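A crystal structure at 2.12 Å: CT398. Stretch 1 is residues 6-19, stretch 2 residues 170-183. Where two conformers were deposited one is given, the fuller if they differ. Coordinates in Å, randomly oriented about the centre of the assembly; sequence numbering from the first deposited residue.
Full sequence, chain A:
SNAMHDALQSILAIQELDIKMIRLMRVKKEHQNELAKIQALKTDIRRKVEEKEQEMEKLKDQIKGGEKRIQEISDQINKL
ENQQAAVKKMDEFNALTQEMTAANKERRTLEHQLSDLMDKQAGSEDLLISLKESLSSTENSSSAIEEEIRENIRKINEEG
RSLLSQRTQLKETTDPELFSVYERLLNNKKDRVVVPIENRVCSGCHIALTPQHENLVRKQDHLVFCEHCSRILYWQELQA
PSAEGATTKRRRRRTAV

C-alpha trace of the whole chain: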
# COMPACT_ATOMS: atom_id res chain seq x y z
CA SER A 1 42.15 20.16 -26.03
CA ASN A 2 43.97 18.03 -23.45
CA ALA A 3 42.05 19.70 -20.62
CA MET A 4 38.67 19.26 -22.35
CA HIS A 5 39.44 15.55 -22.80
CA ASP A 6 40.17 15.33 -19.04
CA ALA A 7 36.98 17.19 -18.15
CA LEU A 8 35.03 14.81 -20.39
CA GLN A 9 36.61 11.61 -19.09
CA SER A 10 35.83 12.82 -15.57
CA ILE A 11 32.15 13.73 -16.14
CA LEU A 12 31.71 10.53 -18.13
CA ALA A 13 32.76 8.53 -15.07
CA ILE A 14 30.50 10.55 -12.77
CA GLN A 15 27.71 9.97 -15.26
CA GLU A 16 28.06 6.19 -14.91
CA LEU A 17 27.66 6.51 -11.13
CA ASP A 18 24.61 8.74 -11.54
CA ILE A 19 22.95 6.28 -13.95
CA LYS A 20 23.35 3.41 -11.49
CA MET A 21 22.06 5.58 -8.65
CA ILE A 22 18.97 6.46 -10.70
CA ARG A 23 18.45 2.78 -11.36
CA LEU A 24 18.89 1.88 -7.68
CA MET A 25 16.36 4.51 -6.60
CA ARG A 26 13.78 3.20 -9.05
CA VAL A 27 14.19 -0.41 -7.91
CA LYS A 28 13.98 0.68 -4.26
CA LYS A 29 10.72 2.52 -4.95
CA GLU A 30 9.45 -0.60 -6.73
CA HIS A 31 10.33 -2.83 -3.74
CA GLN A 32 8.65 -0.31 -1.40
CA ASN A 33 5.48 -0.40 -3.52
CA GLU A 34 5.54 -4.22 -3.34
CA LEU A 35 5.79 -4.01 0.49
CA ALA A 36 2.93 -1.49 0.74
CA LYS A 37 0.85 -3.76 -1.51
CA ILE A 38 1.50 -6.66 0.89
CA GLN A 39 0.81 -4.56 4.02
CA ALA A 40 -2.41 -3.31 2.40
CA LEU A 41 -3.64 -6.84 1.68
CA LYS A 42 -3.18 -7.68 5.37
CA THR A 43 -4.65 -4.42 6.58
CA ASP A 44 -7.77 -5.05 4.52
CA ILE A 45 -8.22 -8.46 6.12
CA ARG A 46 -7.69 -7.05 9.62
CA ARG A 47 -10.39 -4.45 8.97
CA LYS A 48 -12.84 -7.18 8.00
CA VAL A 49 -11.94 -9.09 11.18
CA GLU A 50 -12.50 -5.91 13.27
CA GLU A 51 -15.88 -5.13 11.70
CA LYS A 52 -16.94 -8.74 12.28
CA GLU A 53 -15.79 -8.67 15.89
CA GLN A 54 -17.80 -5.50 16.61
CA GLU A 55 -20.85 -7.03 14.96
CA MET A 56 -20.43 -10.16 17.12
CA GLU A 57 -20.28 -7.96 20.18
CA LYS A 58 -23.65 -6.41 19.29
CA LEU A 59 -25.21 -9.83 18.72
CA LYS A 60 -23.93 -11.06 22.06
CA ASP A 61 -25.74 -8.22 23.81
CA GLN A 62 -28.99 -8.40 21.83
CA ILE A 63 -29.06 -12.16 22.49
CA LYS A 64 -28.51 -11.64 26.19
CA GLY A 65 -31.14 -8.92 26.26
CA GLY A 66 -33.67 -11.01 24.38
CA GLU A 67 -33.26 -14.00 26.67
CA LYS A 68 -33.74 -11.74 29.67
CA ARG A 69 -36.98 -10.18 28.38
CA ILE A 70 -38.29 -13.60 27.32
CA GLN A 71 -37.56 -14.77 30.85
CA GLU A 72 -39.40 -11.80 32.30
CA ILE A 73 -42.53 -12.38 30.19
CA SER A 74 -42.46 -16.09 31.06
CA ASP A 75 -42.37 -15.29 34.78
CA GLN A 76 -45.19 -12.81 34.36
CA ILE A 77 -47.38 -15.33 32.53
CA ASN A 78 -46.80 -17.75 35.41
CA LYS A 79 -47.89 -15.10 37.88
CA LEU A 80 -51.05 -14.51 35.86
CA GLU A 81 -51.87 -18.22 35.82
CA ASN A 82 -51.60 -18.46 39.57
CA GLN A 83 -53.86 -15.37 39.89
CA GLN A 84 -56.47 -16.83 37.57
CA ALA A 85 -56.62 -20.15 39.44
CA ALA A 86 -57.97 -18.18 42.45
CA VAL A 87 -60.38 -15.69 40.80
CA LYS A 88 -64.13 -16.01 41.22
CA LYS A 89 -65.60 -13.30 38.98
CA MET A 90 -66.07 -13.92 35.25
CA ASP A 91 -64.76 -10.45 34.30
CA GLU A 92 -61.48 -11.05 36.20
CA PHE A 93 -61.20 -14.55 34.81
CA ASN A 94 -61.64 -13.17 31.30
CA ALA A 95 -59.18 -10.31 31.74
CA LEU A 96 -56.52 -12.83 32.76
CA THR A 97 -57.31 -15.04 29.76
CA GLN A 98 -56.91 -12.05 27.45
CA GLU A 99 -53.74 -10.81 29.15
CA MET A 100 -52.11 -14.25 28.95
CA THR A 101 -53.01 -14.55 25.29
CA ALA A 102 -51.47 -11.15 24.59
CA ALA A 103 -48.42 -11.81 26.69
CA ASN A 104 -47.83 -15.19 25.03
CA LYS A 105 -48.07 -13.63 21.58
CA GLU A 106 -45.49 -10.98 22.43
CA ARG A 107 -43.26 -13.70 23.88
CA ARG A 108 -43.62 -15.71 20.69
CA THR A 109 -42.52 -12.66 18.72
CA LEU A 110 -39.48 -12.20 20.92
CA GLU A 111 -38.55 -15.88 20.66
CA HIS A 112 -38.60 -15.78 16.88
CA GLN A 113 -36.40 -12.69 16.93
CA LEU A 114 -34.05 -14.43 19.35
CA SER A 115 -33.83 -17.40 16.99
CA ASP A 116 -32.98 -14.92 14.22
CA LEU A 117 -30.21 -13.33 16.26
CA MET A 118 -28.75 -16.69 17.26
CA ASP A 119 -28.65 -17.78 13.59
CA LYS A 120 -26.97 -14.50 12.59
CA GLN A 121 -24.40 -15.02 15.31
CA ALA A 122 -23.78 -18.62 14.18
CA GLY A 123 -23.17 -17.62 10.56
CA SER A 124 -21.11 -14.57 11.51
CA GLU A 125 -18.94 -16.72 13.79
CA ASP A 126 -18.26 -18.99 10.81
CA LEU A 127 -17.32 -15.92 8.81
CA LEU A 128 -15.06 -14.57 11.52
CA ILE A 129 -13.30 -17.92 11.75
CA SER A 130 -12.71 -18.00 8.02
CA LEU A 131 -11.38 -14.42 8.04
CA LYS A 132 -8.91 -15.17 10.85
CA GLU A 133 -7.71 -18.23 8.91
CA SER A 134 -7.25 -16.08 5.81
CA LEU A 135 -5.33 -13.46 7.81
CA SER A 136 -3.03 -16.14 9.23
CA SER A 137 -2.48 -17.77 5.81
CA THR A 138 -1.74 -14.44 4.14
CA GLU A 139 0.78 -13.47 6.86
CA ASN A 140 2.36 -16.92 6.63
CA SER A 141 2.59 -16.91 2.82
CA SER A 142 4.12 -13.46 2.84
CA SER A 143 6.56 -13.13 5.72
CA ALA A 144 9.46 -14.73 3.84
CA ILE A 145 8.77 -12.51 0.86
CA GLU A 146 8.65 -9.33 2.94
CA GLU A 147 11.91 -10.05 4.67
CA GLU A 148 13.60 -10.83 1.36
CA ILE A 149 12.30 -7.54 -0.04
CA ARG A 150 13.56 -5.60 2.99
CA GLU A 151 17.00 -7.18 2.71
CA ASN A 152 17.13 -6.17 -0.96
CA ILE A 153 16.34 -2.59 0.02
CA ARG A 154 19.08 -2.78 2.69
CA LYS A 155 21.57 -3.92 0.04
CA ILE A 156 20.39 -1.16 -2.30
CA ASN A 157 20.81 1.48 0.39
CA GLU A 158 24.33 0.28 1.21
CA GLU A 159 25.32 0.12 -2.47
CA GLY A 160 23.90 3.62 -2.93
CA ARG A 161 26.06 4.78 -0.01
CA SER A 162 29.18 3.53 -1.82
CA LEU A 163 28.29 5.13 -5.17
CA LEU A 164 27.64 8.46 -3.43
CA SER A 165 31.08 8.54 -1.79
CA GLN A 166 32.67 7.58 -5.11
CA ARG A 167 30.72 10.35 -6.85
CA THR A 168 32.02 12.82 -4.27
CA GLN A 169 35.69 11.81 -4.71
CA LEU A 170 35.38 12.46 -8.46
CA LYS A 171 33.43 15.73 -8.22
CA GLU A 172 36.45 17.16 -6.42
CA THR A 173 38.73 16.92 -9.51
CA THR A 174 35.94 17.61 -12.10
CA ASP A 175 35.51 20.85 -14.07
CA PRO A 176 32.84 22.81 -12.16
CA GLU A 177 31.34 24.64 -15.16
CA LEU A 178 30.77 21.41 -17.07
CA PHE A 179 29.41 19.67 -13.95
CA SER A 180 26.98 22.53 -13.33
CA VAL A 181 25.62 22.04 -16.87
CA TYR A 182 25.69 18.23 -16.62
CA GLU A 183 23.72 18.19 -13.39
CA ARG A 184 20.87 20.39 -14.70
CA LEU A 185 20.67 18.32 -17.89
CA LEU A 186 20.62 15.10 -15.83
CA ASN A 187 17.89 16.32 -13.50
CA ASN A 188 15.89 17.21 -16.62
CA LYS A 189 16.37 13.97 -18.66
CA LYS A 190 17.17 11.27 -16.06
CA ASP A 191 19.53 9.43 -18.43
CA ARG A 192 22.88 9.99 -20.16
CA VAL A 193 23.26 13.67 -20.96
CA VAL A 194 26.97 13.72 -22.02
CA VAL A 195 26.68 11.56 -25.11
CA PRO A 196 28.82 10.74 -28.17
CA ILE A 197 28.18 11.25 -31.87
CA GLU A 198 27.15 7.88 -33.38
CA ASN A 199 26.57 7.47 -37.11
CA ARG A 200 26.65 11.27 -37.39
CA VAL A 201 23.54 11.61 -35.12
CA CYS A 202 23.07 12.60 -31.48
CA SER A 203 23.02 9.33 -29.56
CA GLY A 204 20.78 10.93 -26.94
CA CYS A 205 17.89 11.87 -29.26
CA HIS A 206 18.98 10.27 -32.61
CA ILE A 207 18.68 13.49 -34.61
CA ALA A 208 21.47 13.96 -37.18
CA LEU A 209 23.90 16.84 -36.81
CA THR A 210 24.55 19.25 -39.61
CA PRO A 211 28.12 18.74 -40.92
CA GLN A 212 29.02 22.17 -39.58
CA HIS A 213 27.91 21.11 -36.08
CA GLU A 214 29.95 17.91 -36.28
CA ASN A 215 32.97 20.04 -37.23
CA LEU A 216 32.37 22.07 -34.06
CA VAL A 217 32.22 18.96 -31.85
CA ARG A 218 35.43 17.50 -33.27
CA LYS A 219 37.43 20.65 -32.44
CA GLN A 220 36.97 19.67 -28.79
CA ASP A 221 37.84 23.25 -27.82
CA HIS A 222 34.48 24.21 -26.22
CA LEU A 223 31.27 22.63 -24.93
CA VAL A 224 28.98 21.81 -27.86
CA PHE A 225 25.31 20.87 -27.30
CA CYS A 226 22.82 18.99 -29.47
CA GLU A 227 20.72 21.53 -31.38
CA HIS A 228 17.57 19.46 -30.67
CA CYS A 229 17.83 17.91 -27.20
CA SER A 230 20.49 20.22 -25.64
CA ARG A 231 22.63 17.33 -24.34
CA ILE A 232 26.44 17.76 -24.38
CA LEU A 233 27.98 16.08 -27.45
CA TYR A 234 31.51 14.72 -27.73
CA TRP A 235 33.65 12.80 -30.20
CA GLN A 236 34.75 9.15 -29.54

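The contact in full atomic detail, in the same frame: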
# COMPACT_ATOMS: atom_id res chain seq x y z
N ASP A 6 40.20 15.72 -20.45
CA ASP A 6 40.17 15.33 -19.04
C ASP A 6 38.83 15.68 -18.39
O ASP A 6 38.31 14.90 -17.57
CB ASP A 6 41.30 16.01 -18.26
CG ASP A 6 42.68 15.55 -18.69
OD1 ASP A 6 42.85 14.35 -19.01
OD2 ASP A 6 43.60 16.40 -18.70
N ALA A 7 38.28 16.85 -18.70
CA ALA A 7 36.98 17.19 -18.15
C ALA A 7 35.93 16.19 -18.60
O ALA A 7 35.02 15.82 -17.83
CB ALA A 7 36.58 18.62 -18.54
N LEU A 8 36.02 15.73 -19.86
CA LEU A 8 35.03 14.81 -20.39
C LEU A 8 35.17 13.46 -19.72
O LEU A 8 34.21 12.94 -19.15
CB LEU A 8 35.12 14.70 -21.91
CG LEU A 8 34.57 15.88 -22.72
CD1 LEU A 8 34.86 15.70 -24.20
CD2 LEU A 8 33.06 16.10 -22.49
N GLN A 9 36.38 12.90 -19.74
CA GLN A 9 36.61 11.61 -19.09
C GLN A 9 36.08 11.62 -17.66
O GLN A 9 35.49 10.62 -17.19
CB GLN A 9 38.11 11.28 -19.14
CG GLN A 9 38.45 9.79 -18.97
CD GLN A 9 39.96 9.49 -19.12
OE1 GLN A 9 40.76 10.34 -19.54
NE2 GLN A 9 40.35 8.25 -18.79
N SER A 10 36.23 12.75 -16.97
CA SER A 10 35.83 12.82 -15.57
C SER A 10 34.30 12.84 -15.41
O SER A 10 33.76 12.15 -14.55
CB SER A 10 36.44 14.04 -14.90
OG SER A 10 36.07 14.10 -13.54
N ILE A 11 33.61 13.68 -16.18
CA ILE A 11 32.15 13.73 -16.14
C ILE A 11 31.56 12.43 -16.67
O ILE A 11 30.51 11.99 -16.22
CB ILE A 11 31.62 14.93 -16.93
CG1 ILE A 11 30.25 15.36 -16.42
CG2 ILE A 11 31.52 14.58 -18.42
CD1 ILE A 11 30.23 15.86 -15.01
N LEU A 12 32.20 11.81 -17.66
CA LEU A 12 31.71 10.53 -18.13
C LEU A 12 31.68 9.52 -16.99
O LEU A 12 30.70 8.78 -16.83
CB LEU A 12 32.52 10.05 -19.34
CG LEU A 12 32.09 10.78 -20.63
CD1 LEU A 12 33.02 10.54 -21.81
CD2 LEU A 12 30.64 10.41 -21.04
N ALA A 13 32.71 9.51 -16.15
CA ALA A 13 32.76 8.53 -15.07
C ALA A 13 31.77 8.86 -13.96
O ALA A 13 31.20 7.95 -13.34
CB ALA A 13 34.17 8.42 -14.49
N ILE A 14 31.56 10.16 -13.70
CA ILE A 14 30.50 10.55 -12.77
C ILE A 14 29.15 10.15 -13.32
O ILE A 14 28.25 9.72 -12.58
CB ILE A 14 30.59 12.05 -12.51
CG1 ILE A 14 31.85 12.34 -11.69
CG2 ILE A 14 29.32 12.55 -11.85
CD1 ILE A 14 32.27 13.73 -11.72
N GLN A 15 28.98 10.29 -14.64
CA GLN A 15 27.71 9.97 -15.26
C GLN A 15 27.36 8.50 -15.08
O GLN A 15 26.19 8.15 -14.90
CB GLN A 15 27.75 10.35 -16.73
CG GLN A 15 26.45 10.23 -17.41
CD GLN A 15 26.50 10.69 -18.82
OE1 GLN A 15 25.78 11.59 -19.21
NE2 GLN A 15 27.38 10.08 -19.62
N GLU A 16 28.36 7.61 -15.11
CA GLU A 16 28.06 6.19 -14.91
C GLU A 16 27.58 5.92 -13.48
O GLU A 16 26.67 5.09 -13.27
CB GLU A 16 29.27 5.32 -15.27
CG GLU A 16 29.58 5.34 -16.77
CD GLU A 16 28.34 5.03 -17.62
OE1 GLU A 16 27.74 3.93 -17.47
OE2 GLU A 16 27.95 5.90 -18.45
N LEU A 17 28.14 6.63 -12.50
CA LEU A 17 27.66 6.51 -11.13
C LEU A 17 26.23 7.02 -11.02
O LEU A 17 25.36 6.35 -10.45
CB LEU A 17 28.59 7.24 -10.17
CG LEU A 17 30.03 6.73 -10.18
CD1 LEU A 17 30.95 7.60 -9.31
CD2 LEU A 17 30.10 5.25 -9.77
N ASP A 18 25.96 8.20 -11.60
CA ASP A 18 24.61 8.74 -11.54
C ASP A 18 23.57 7.82 -12.19
O ASP A 18 22.45 7.68 -11.68
CB ASP A 18 24.59 10.15 -12.12
CG ASP A 18 25.20 11.17 -11.16
OD1 ASP A 18 25.02 10.96 -9.95
OD2 ASP A 18 25.85 12.15 -11.61
N ILE A 19 23.92 7.16 -13.31
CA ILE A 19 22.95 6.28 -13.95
C ILE A 19 22.58 5.12 -13.02
O ILE A 19 21.40 4.80 -12.82
CB ILE A 19 23.49 5.77 -15.30
CG1 ILE A 19 23.64 6.93 -16.30
CG2 ILE A 19 22.55 4.63 -15.86
CD1 ILE A 19 22.41 7.70 -16.58
N LEU A 170 35.11 12.08 -7.08
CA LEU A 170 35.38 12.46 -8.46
C LEU A 170 34.97 13.90 -8.75
O LEU A 170 35.64 14.59 -9.54
CB LEU A 170 34.63 11.53 -9.41
CG LEU A 170 35.01 10.06 -9.31
CD1 LEU A 170 34.31 9.31 -10.42
CD2 LEU A 170 36.52 9.87 -9.39
N LYS A 171 33.86 14.34 -8.13
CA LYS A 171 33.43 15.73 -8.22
C LYS A 171 34.53 16.69 -7.79
O LYS A 171 34.58 17.83 -8.27
CB LYS A 171 32.20 15.98 -7.34
CG LYS A 171 30.84 15.74 -8.01
CD LYS A 171 29.67 16.08 -7.06
CE LYS A 171 29.78 17.54 -6.59
NZ LYS A 171 28.48 18.06 -6.08
N GLU A 172 35.40 16.26 -6.88
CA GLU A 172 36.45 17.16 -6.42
C GLU A 172 37.35 17.59 -7.57
O GLU A 172 37.59 18.79 -7.75
CB GLU A 172 37.21 16.54 -5.23
CG GLU A 172 36.25 16.33 -4.03
CD GLU A 172 36.86 15.76 -2.74
OE1 GLU A 172 38.06 15.41 -2.72
OE2 GLU A 172 36.10 15.67 -1.74
N THR A 173 37.80 16.65 -8.41
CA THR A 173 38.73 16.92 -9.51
C THR A 173 38.04 17.19 -10.86
O THR A 173 38.71 17.15 -11.91
CB THR A 173 39.73 15.76 -9.66
OG1 THR A 173 39.05 14.51 -9.46
CG2 THR A 173 40.87 15.88 -8.64
N THR A 174 36.73 17.46 -10.87
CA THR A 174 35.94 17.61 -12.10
C THR A 174 35.70 19.09 -12.39
O THR A 174 35.52 19.89 -11.46
CB THR A 174 34.60 16.84 -11.98
OG1 THR A 174 34.15 16.43 -13.28
CG2 THR A 174 33.51 17.70 -11.30
N ASP A 175 35.70 19.45 -13.69
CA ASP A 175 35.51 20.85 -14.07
C ASP A 175 34.16 21.36 -13.59
O ASP A 175 33.13 20.78 -13.94
CB ASP A 175 35.58 21.10 -15.58
CG ASP A 175 35.32 22.58 -15.92
OD1 ASP A 175 35.92 23.48 -15.26
OD2 ASP A 175 34.50 22.87 -16.82
N PRO A 176 34.11 22.44 -12.81
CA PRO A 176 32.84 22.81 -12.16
C PRO A 176 31.83 23.48 -13.09
O PRO A 176 30.62 23.46 -12.79
CB PRO A 176 33.26 23.72 -11.00
CG PRO A 176 34.57 24.22 -11.36
CD PRO A 176 35.24 23.20 -12.24
N GLU A 177 32.27 24.06 -14.20
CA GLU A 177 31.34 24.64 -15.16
C GLU A 177 30.62 23.55 -15.94
O GLU A 177 29.40 23.63 -16.17
CB GLU A 177 32.14 25.54 -16.11
CG GLU A 177 32.90 26.62 -15.37
CD GLU A 177 31.98 27.61 -14.73
OE1 GLU A 177 30.85 27.77 -15.23
OE2 GLU A 177 32.37 28.25 -13.73
N LEU A 178 31.37 22.54 -16.37
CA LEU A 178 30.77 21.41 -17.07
C LEU A 178 29.83 20.62 -16.15
O LEU A 178 28.72 20.27 -16.55
CB LEU A 178 31.92 20.55 -17.61
CG LEU A 178 31.60 19.14 -18.06
CD1 LEU A 178 30.58 19.15 -19.17
CD2 LEU A 178 32.90 18.47 -18.51
N PHE A 179 30.25 20.39 -14.91
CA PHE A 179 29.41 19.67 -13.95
C PHE A 179 28.09 20.39 -13.72
O PHE A 179 27.01 19.78 -13.70
CB PHE A 179 30.15 19.50 -12.63
CG PHE A 179 29.31 18.87 -11.57
CD1 PHE A 179 29.12 17.49 -11.55
CD2 PHE A 179 28.63 19.66 -10.65
CE1 PHE A 179 28.29 16.90 -10.60
CE2 PHE A 179 27.81 19.06 -9.68
CZ PHE A 179 27.64 17.69 -9.66
N SER A 180 28.17 21.70 -13.49
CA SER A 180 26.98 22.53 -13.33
C SER A 180 26.00 22.40 -14.50
O SER A 180 24.77 22.41 -14.30
CB SER A 180 27.44 23.98 -13.17
OG SER A 180 26.34 24.85 -13.30
N VAL A 181 26.50 22.29 -15.73
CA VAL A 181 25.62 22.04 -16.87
C VAL A 181 25.09 20.60 -16.81
O VAL A 181 23.87 20.36 -16.91
CB VAL A 181 26.38 22.31 -18.19
CG1 VAL A 181 25.64 21.76 -19.42
CG2 VAL A 181 26.65 23.78 -18.37
N TYR A 182 26.01 19.65 -16.65
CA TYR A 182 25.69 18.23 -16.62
C TYR A 182 24.54 17.96 -15.67
O TYR A 182 23.57 17.27 -16.01
CB TYR A 182 26.92 17.44 -16.16
CG TYR A 182 26.61 16.04 -15.68
CD1 TYR A 182 26.31 15.03 -16.58
CD2 TYR A 182 26.59 15.75 -14.32
CE1 TYR A 182 25.98 13.73 -16.13
CE2 TYR A 182 26.27 14.46 -13.86
CZ TYR A 182 25.97 13.46 -14.77
OH TYR A 182 25.66 12.19 -14.32
N GLU A 183 24.65 18.50 -14.47
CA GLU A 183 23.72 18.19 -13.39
C GLU A 183 22.31 18.69 -13.71
O GLU A 183 21.33 18.01 -13.41
CB GLU A 183 24.25 18.80 -12.09
CG GLU A 183 23.50 18.39 -10.86
CD GLU A 183 24.17 18.85 -9.58
OE1 GLU A 183 24.80 19.93 -9.60
OE2 GLU A 183 24.06 18.12 -8.55

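Stretch 1 is an unbroken helix. Stretch 2 begins in the last part of one helix, passes through a type I beta turn from Lys171 to Thr174, and enters a second helix at Pro176. Helix 6-19 and helix 176-183 run in roughly the same direction, 37° apart. Their axes come no closer than 10.3 Å, and side chains meet in the space between them. The contact buries 679 Å², both sides summed.

The main bump is Tyr182. Its side chain points toward stretch 1 and sits as a knob in a hollow formed by Ile11, Ile14, Gln15 and Asp18. These four residues lie on adjacent turns of one helix, which is the usual floor for such a knob. Ile11 covers one face of the ring. Ile11 CG1 lies over the Tyr182 ring, 27° off the ring normal, a CH-pi contact. Ile11 CD1 also reaches Tyr182 CG at 3.7 Å. Ile14 CG2 approaches Tyr182 CE2 obliquely at 4.1 Å. Gln15 OE1 and Asp18 OD2 lie at the ring edge.

The far end of the knob is polar. Tyr182 OH donates a hydrogen bond to Asp18 OD2 at 2.7 Å, so the hydroxyl is satisfied within the hollow. Tyr182 OH also packs 3.2 Å from Gln15 CA, close against the helix backbone. The other carboxylate oxygen, Asp18 OD1, is hydrogen-bonded elsewhere in the structure.

One turn earlier in the second helix, Leu178 makes a smaller bump. Its CD2 fits against the helix surface near Ala7 and Ile11. Leu178 CD2 lies 3.7 Å from Ala7 CB, 3.5 Å from Ala7 O and 4.1 Å from Ile11 CB. The CA-to-CB bond of Ala7 points toward stretch 2. Ala7 CB also touches Asp175 CB at 4.0 Å, and Ala7 CA and Asp175 CA are 5.7 Å apart. Ile11 is shared between neighbours, since Ile11 CD1 also meets the edge of the Phe179 ring, 4.0 Å from Phe179 CD1.

Asp175 occupies the N-cap position of the second helix. Asp175 OD2 accepts a hydrogen bond from Leu178 N at 3.2 Å. The cap therefore binds the backbone of the residue whose side chain packs on Ala7.

At the turn, the small residue Ser10 faces Thr174. Ser10 OG and Thr174 OG1 form a hydrogen bond of 3.0 Å, and either could be the donor. Ser10 CA and Thr174 CA are 5.9 Å apart, so the backbones run close here. Ile14 CD1 packs beside the same threonine oxygen, 3.6 Å from Thr174 OG1.

Leu170 packs against Ala13, Ile14 and Leu17. Leu170 CB lies 3.7 Å from Ile14 CG1. Leu170 CD1 reaches Leu17 CD1 at 3.9 Å and Ala13 CB at 4.2 Å. Ile14 thus packs against both Leu170 and Tyr182, which lie near the two ends of stretch 2.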